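Long-range contacts in putative phosphatase (Bacteroides thetaiotaomicron, PDB 3KYA), which is of unconfirmed function but may be a phosphatase, binds zinc and appears to join an IPT/TIG domain to a six-bladed beta-propeller: residues V353-S359 and G366-N372; P177-I183 and F234-I240. Where two conformers were deposited one is given. Residues are numbered along the deposited sequence.

Contact 1: V353-S359 and G366-N372; sequences VGGYKQS and GTEARMN
Both segments lie in the linker between strands 345-352 and 374-381, joining consecutive propeller blades. They run in the same direction, CA atoms pairing Val-353 with Gly-366 (4.2 Å) and Ser-359 with Asn-372. One direct hydrogen bond crosses, Gly-354 N to Gly-366 O (3.1 Å). At Gly-354 (phi/psi 95/165) a CB would jam against the preceding carbonyl O and crowd Met-371 CE, demanding glycine. Gly-355, opening a type II turn to Gln-358, sets its CA 3.4 Å from Arg-370 NH1, over the guanidinium face, barring a CB. Arg-370 (m, m, t) folds back, NH1 reaching Thr-367 O and Ala-369 O (both 2.8 Å). Gln-358 (m, t), CB toward the other segment, bonds NE2 to Tyr-356 O (2.9 Å). Met-371, a selenomethionine (p, t, p), curls CE to 3.9 Å from Val-353 CG2. Water 1 accepts from Gly-355 N and Met-371 N (each 3.0 Å), 2.8 Å from Gln-358 O. Backbone polarity, water and CA-H...O approaches join the segments with one apolar pair; Val-353, Ala-369 and Met-371 pack on the next blade.

Contact 2: P177-I183 and F234-I240; sequences PLNINTI and FDDRSDI. With EDO (1,2-ethanediol), chain M.
A single carboxylate, that of Asp-236, gathers an amide, a water and an ethanediol, probably from the crystallisation liquor, on its OD1. The receiving backbone resembles a nest: Asn-179 (-90/-4) precedes left-handed Ile-180 (31/51), turning successive N-H groups to one side. Asn-179 N bonds Asp-236 OD1 (2.8 Å), Ile-180 N bonds EDO O1 (2.9 Å), which donates to Asp-236 OD1 (2.8 Å), and Asn-181 N reaches water 3 (3.0 Å), which donates to Asp-236 OD1 (3.0 Å). Asn-179 ND2 bonds Asp-236 OD2 at 2.8 Å, both side chains m. CA atoms come nearest at Pro-177 and Asp-235 (4.8 Å). Type I turns run from Ile-180 to Ile-183 and from Asp-235 to Ser-238. In the latter, Asp-235 (p) forms an Asx turn, OD1 accepting Arg-237 N at 2.9 Å; its carboxylate also bonds Asn-229 and bridges to Arg-237 (NH2 to OD2, 2.8 Å). Apolar packing flanks the polar centre: Leu-178 CD1 lies 4.1 Å from Phe-234 CB, and Ile-183 CG1 4.2 Å from Ile-240 CD1 (t, t). The contact joins the end of strand 173-178 in one propeller blade to the loop before outer strand 240-246 of the next. Blade-to-blade cohesion here combines hydrophobic packing with a carboxylate bound directly by one backbone and one side-chain amide, and through ethanediol and water by two more backbone N-H groups.

How the contacts relate
Contact 2 closes along the chain before contact 1 opens, and the two do not touch: their centres lie 39 Å apart on different parts of the propeller. Neither is wholly core or wholly surface; both combine buried and exposed residues. Contact 1 is local, within one blade-to-blade linker, whereas contact 2 joins pieces 51 residues apart from neighbouring blades. Their chemistry follows suit. The linker folds on itself with glycines, carbonyls and an arginine bonded within its own segment, while the inter-blade contact relies on a side-chain carboxylate bonded to a backbone and a side-chain amide of one asparagine, flanked by leucine, isoleucine and phenylalanine. Water enters both, as a backbone bridge in contact 1 and beside the carboxylate in contact 2.

Contact 1: V353-S359 and G366-N372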
loop_
_atom_site.group_PDB
_atom_site.type_symbol
_atom_site.label_atom_id
_atom_site.label_comp_id
_atom_site.label_asym_id
_atom_site.label_seq_id
_atom_site.Cartn_x
_atom_site.Cartn_y
_atom_site.Cartn_z
ATOM N N VAL A 353 -4.327 14.833 -8.442
ATOM C CA VAL A 353 -4.986 13.519 -8.491
ATOM C C VAL A 353 -6.364 13.629 -9.131
ATOM O O VAL A 353 -7.040 14.642 -8.985
ATOM C CB VAL A 353 -5.129 12.859 -7.101
ATOM C CG1 VAL A 353 -3.756 12.468 -6.532
ATOM C CG2 VAL A 353 -5.896 13.782 -6.143
ATOM N N GLY A 354 -6.769 12.575 -9.838
ATOM C CA GLY A 354 -8.048 12.558 -10.529
ATOM C C GLY A 354 -7.891 12.974 -11.983
ATOM O O GLY A 354 -6.862 13.546 -12.370
ATOM N N GLY A 355 -8.924 12.691 -12.777
ATOM C CA GLY A 355 -8.959 13.031 -14.189
ATOM C C GLY A 355 -9.739 14.292 -14.507
ATOM O O GLY A 355 -10.926 14.380 -14.242
ATOM N N TYR A 356 -9.031 15.269 -15.062
ATOM C CA TYR A 356 -9.580 16.532 -15.550
ATOM C C TYR A 356 -10.860 16.311 -16.373
ATOM O O TYR A 356 -10.800 15.773 -17.475
ATOM C CB TYR A 356 -8.490 17.205 -16.414
ATOM C CG TYR A 356 -8.882 18.443 -17.191
ATOM C CD1 TYR A 356 -8.857 19.696 -16.603
ATOM C CD2 TYR A 356 -9.197 18.365 -18.550
ATOM C CE1 TYR A 356 -9.192 20.844 -17.326
ATOM C CE2 TYR A 356 -9.534 19.501 -19.281
ATOM C CZ TYR A 356 -9.526 20.738 -18.663
ATOM O OH TYR A 356 -9.858 21.870 -19.372
ATOM N N LYS A 357 -12.007 16.723 -15.823
ATOM C CA LYS A 357 -13.315 16.596 -16.491
ATOM C C LYS A 357 -13.705 15.150 -16.828
ATOM O O LYS A 357 -14.473 14.912 -17.769
ATOM C CB LYS A 357 -13.376 17.452 -17.774
ATOM C CG LYS A 357 -12.948 18.896 -17.584
ATOM C CD LYS A 357 -13.178 19.764 -18.820
ATOM C CE LYS A 357 -14.662 19.971 -19.095
ATOM N NZ LYS A 357 -14.942 21.012 -20.139
ATOM N N GLN A 358 -13.195 14.192 -16.063
ATOM C CA GLN A 358 -13.479 12.778 -16.293
ATOM C C GLN A 358 -13.917 12.095 -15.002
ATOM O O GLN A 358 -13.087 11.627 -14.235
ATOM C CB GLN A 358 -12.231 12.087 -16.859
ATOM C CG GLN A 358 -11.716 12.737 -18.145
ATOM C CD GLN A 358 -10.258 12.410 -18.452
ATOM O OE1 GLN A 358 -9.866 11.237 -18.538
ATOM N NE2 GLN A 358 -9.449 13.461 -18.665
ATOM N N SER A 359 -15.227 12.040 -14.770
ATOM C CA SER A 359 -15.768 11.376 -13.591
ATOM C C SER A 359 -15.567 9.861 -13.648
ATOM O O SER A 359 -15.525 9.265 -14.726
ATOM C CB SER A 359 -17.263 11.667 -13.441
ATOM O OG SER A 359 -18.015 11.153 -14.524
ATOM N N GLY A 366 -1.922 9.509 -8.957
ATOM C CA GLY A 366 -2.033 10.782 -9.666
ATOM C C GLY A 366 -3.251 10.967 -10.556
ATOM O O GLY A 366 -4.382 10.679 -10.143
ATOM N N THR A 367 -3.013 11.432 -11.785
ATOM C CA THR A 367 -4.085 11.710 -12.750
ATOM C C THR A 367 -4.709 10.462 -13.401
ATOM O O THR A 367 -5.548 10.587 -14.299
ATOM C CB THR A 367 -3.622 12.746 -13.797
ATOM O OG1 THR A 367 -2.459 12.251 -14.466
ATOM C CG2 THR A 367 -3.304 14.080 -13.100
ATOM N N GLU A 368 -4.278 9.272 -12.974
ATOM C CA GLU A 368 -4.886 8.017 -13.422
ATOM C C GLU A 368 -6.031 7.620 -12.471
ATOM O O GLU A 368 -6.847 6.765 -12.801
ATOM C CB GLU A 368 -3.849 6.893 -13.503
ATOM C CG GLU A 368 -2.762 7.121 -14.550
ATOM C CD GLU A 368 -3.312 7.204 -15.965
ATOM O OE1 GLU A 368 -4.381 6.618 -16.234
ATOM O OE2 GLU A 368 -2.666 7.851 -16.815
ATOM N N ALA A 369 -6.078 8.235 -11.288
ATOM C CA ALA A 369 -7.151 7.980 -10.330
ATOM C C ALA A 369 -8.422 8.628 -10.885
ATOM O O ALA A 369 -8.361 9.566 -11.706
ATOM C CB ALA A 369 -6.807 8.541 -8.924
ATOM N N ARG A 370 -9.569 8.108 -10.469
ATOM C CA ARG A 370 -10.845 8.658 -10.858
ATOM C C ARG A 370 -11.727 8.839 -9.627
ATOM O O ARG A 370 -11.729 7.998 -8.732
ATOM C CB ARG A 370 -11.523 7.750 -11.886
ATOM C CG ARG A 370 -10.777 7.684 -13.222
ATOM C CD ARG A 370 -10.904 8.988 -14.005
ATOM N NE ARG A 370 -10.194 8.946 -15.292
ATOM C CZ ARG A 370 -8.916 9.284 -15.483
ATOM N NH1 ARG A 370 -8.144 9.695 -14.486
ATOM N NH2 ARG A 370 -8.400 9.209 -16.700
HETATM N N MSE A 371 -12.456 9.950 -9.611
HETATM C CA MSE A 371 -13.375 10.300 -8.535
HETATM C C MSE A 371 -14.611 10.966 -9.162
HETATM O O MSE A 371 -14.663 11.185 -10.375
HETATM C CB MSE A 371 -12.673 11.201 -7.523
HETATM C CG MSE A 371 -12.077 12.464 -8.140
HETATM SE SE MSE A 371 -10.840 13.426 -6.979
HETATM C CE MSE A 371 -9.346 12.208 -6.853
ATOM N N ASN A 372 -15.617 11.282 -8.352
ATOM C CA ASN A 372 -16.850 11.818 -8.889
ATOM C C ASN A 372 -17.504 12.770 -7.880
ATOM O O ASN A 372 -18.160 12.331 -6.936
ATOM C CB ASN A 372 -17.769 10.656 -9.267
ATOM C CG ASN A 372 -18.932 11.078 -10.124
ATOM O OD1 ASN A 372 -19.232 12.263 -10.243
ATOM N ND2 ASN A 372 -19.599 10.103 -10.736
HETATM O O HOH W 1 -11.648 11.823 -11.816
#

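Contact 2: P177-I183 and F234-I240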
loop_
_atom_site.group_PDB
_atom_site.type_symbol
_atom_site.label_atom_id
_atom_site.label_comp_id
_atom_site.label_asym_id
_atom_site.label_seq_id
_atom_site.Cartn_x
_atom_site.Cartn_y
_atom_site.Cartn_z
ATOM N N PRO A 177 -28.896 27.895 15.828
ATOM C CA PRO A 177 -28.643 29.206 16.449
ATOM C C PRO A 177 -28.411 30.377 15.482
ATOM O O PRO A 177 -28.616 31.536 15.869
ATOM C CB PRO A 177 -27.368 28.955 17.261
ATOM C CG PRO A 177 -26.649 27.872 16.490
ATOM C CD PRO A 177 -27.728 26.994 15.932
ATOM N N LEU A 178 -27.983 30.081 14.263
ATOM C CA LEU A 178 -27.642 31.101 13.280
ATOM C C LEU A 178 -28.619 31.124 12.113
ATOM O O LEU A 178 -28.517 30.322 11.180
ATOM C CB LEU A 178 -26.213 30.852 12.791
ATOM C CG LEU A 178 -25.120 31.050 13.846
ATOM C CD1 LEU A 178 -23.840 30.289 13.506
ATOM C CD2 LEU A 178 -24.860 32.560 14.034
ATOM N N ASN A 179 -29.577 32.045 12.166
ATOM C CA ASN A 179 -30.556 32.167 11.089
ATOM C C ASN A 179 -30.127 33.133 9.982
ATOM O O ASN A 179 -30.823 33.253 8.977
ATOM C CB ASN A 179 -31.932 32.513 11.656
ATOM C CG ASN A 179 -32.530 31.350 12.404
ATOM O OD1 ASN A 179 -32.909 30.339 11.803
ATOM N ND2 ASN A 179 -32.585 31.461 13.725
ATOM N N ILE A 180 -28.984 33.796 10.178
ATOM C CA ILE A 180 -28.351 34.684 9.192
ATOM C C ILE A 180 -29.344 35.404 8.267
ATOM O O ILE A 180 -29.187 35.419 7.039
ATOM C CB ILE A 180 -27.263 33.901 8.370
ATOM C CG1 ILE A 180 -27.805 32.580 7.838
ATOM C CG2 ILE A 180 -26.060 33.599 9.235
ATOM C CD1 ILE A 180 -26.828 31.850 6.887
ATOM N N ASN A 181 -30.343 36.034 8.880
ATOM C CA ASN A 181 -31.417 36.697 8.136
ATOM C C ASN A 181 -30.971 37.726 7.094
ATOM O O ASN A 181 -31.650 37.896 6.081
ATOM C CB ASN A 181 -32.433 37.313 9.109
ATOM C CG ASN A 181 -33.268 36.256 9.819
ATOM O OD1 ASN A 181 -33.660 35.250 9.219
ATOM N ND2 ASN A 181 -33.556 36.483 11.088
ATOM N N THR A 182 -29.847 38.396 7.320
ATOM C CA THR A 182 -29.391 39.420 6.380
ATOM C C THR A 182 -28.678 38.829 5.152
ATOM O O THR A 182 -28.451 39.548 4.190
ATOM C CB THR A 182 -28.477 40.487 7.050
ATOM O OG1 THR A 182 -27.256 39.886 7.490
ATOM C CG2 THR A 182 -29.185 41.145 8.230
ATOM N N ILE A 183 -28.319 37.542 5.182
ATOM C CA ILE A 183 -27.671 36.903 4.012
ATOM C C ILE A 183 -28.733 36.731 2.919
ATOM O O ILE A 183 -29.859 36.306 3.193
ATOM C CB ILE A 183 -26.942 35.588 4.400
ATOM C CG1 ILE A 183 -25.752 35.936 5.302
ATOM C CG2 ILE A 183 -26.448 34.830 3.168
ATOM C CD1 ILE A 183 -24.859 34.751 5.686
ATOM N N PHE A 234 -22.190 31.784 19.063
ATOM C CA PHE A 234 -22.437 32.407 17.763
ATOM C C PHE A 234 -23.939 32.220 17.528
ATOM O O PHE A 234 -24.393 31.078 17.346
ATOM C CB PHE A 234 -21.678 31.762 16.601
ATOM C CG PHE A 234 -20.182 31.931 16.649
ATOM C CD1 PHE A 234 -19.577 33.089 16.163
ATOM C CD2 PHE A 234 -19.378 30.917 17.155
ATOM C CE1 PHE A 234 -18.192 33.244 16.208
ATOM C CE2 PHE A 234 -18.000 31.054 17.186
ATOM C CZ PHE A 234 -17.403 32.228 16.711
ATOM N N ASP A 235 -24.719 33.301 17.557
ATOM C CA ASP A 235 -26.164 33.185 17.320
ATOM C C ASP A 235 -26.765 34.467 16.709
ATOM O O ASP A 235 -26.041 35.304 16.182
ATOM C CB ASP A 235 -26.900 32.713 18.597
ATOM C CG ASP A 235 -26.782 33.685 19.768
ATOM O OD1 ASP A 235 -26.577 34.903 19.557
ATOM O OD2 ASP A 235 -26.946 33.219 20.918
ATOM N N ASP A 236 -28.083 34.624 16.774
ATOM C CA ASP A 236 -28.727 35.781 16.145
ATOM C C ASP A 236 -28.438 37.118 16.862
ATOM O O ASP A 236 -28.801 38.176 16.359
ATOM C CB ASP A 236 -30.232 35.520 15.936
ATOM C CG ASP A 236 -30.501 34.439 14.874
ATOM O OD1 ASP A 236 -29.691 34.267 13.938
ATOM O OD2 ASP A 236 -31.535 33.753 14.967
ATOM N N ARG A 237 -27.754 37.079 18.000
ATOM C CA ARG A 237 -27.339 38.312 18.669
ATOM C C ARG A 237 -25.992 38.774 18.126
ATOM O O ARG A 237 -25.588 39.907 18.358
ATOM C CB ARG A 237 -27.192 38.100 20.169
ATOM C CG ARG A 237 -28.480 37.770 20.903
ATOM C CD ARG A 237 -28.164 37.369 22.323
ATOM N NE ARG A 237 -27.406 36.125 22.348
ATOM C CZ ARG A 237 -26.810 35.616 23.422
ATOM N NH1 ARG A 237 -26.869 36.239 24.583
ATOM N NH2 ARG A 237 -26.143 34.471 23.328
ATOM N N SER A 238 -25.293 37.878 17.431
ATOM C CA SER A 238 -23.958 38.157 16.907
ATOM C C SER A 238 -23.932 39.203 15.805
ATOM O O SER A 238 -24.770 39.183 14.902
ATOM C CB SER A 238 -23.310 36.875 16.359
ATOM O OG SER A 238 -23.063 35.945 17.400
ATOM N N ASP A 239 -22.961 40.107 15.897
ATOM C CA ASP A 239 -22.736 41.108 14.876
ATOM C C ASP A 239 -22.293 40.385 13.594
ATOM O O ASP A 239 -21.458 39.488 13.654
ATOM C CB ASP A 239 -21.642 42.079 15.307
ATOM C CG ASP A 239 -21.389 43.181 14.267
ATOM O OD1 ASP A 239 -22.259 44.066 14.116
ATOM O OD2 ASP A 239 -20.317 43.161 13.609
ATOM N N ILE A 240 -22.869 40.759 12.450
ATOM C CA ILE A 240 -22.516 40.158 11.157
ATOM C C ILE A 240 -22.211 41.273 10.147
ATOM O O ILE A 240 -22.973 42.236 10.038
ATOM C CB ILE A 240 -23.622 39.192 10.643
ATOM C CG1 ILE A 240 -23.277 38.652 9.251
ATOM C CG2 ILE A 240 -24.993 39.868 10.609
ATOM C CD1 ILE A 240 -24.161 37.497 8.812
HETATM C C1 EDO M . -26.198 35.459 12.601
HETATM O O1 EDO M . -27.366 34.626 12.466
HETATM C C2 EDO M . -26.559 36.898 12.972
HETATM O O2 EDO M . -27.564 37.377 12.060
HETATM O O HOH W 2 -30.340 32.323 17.807
HETATM O O HOH W 3 -30.301 36.372 11.857
#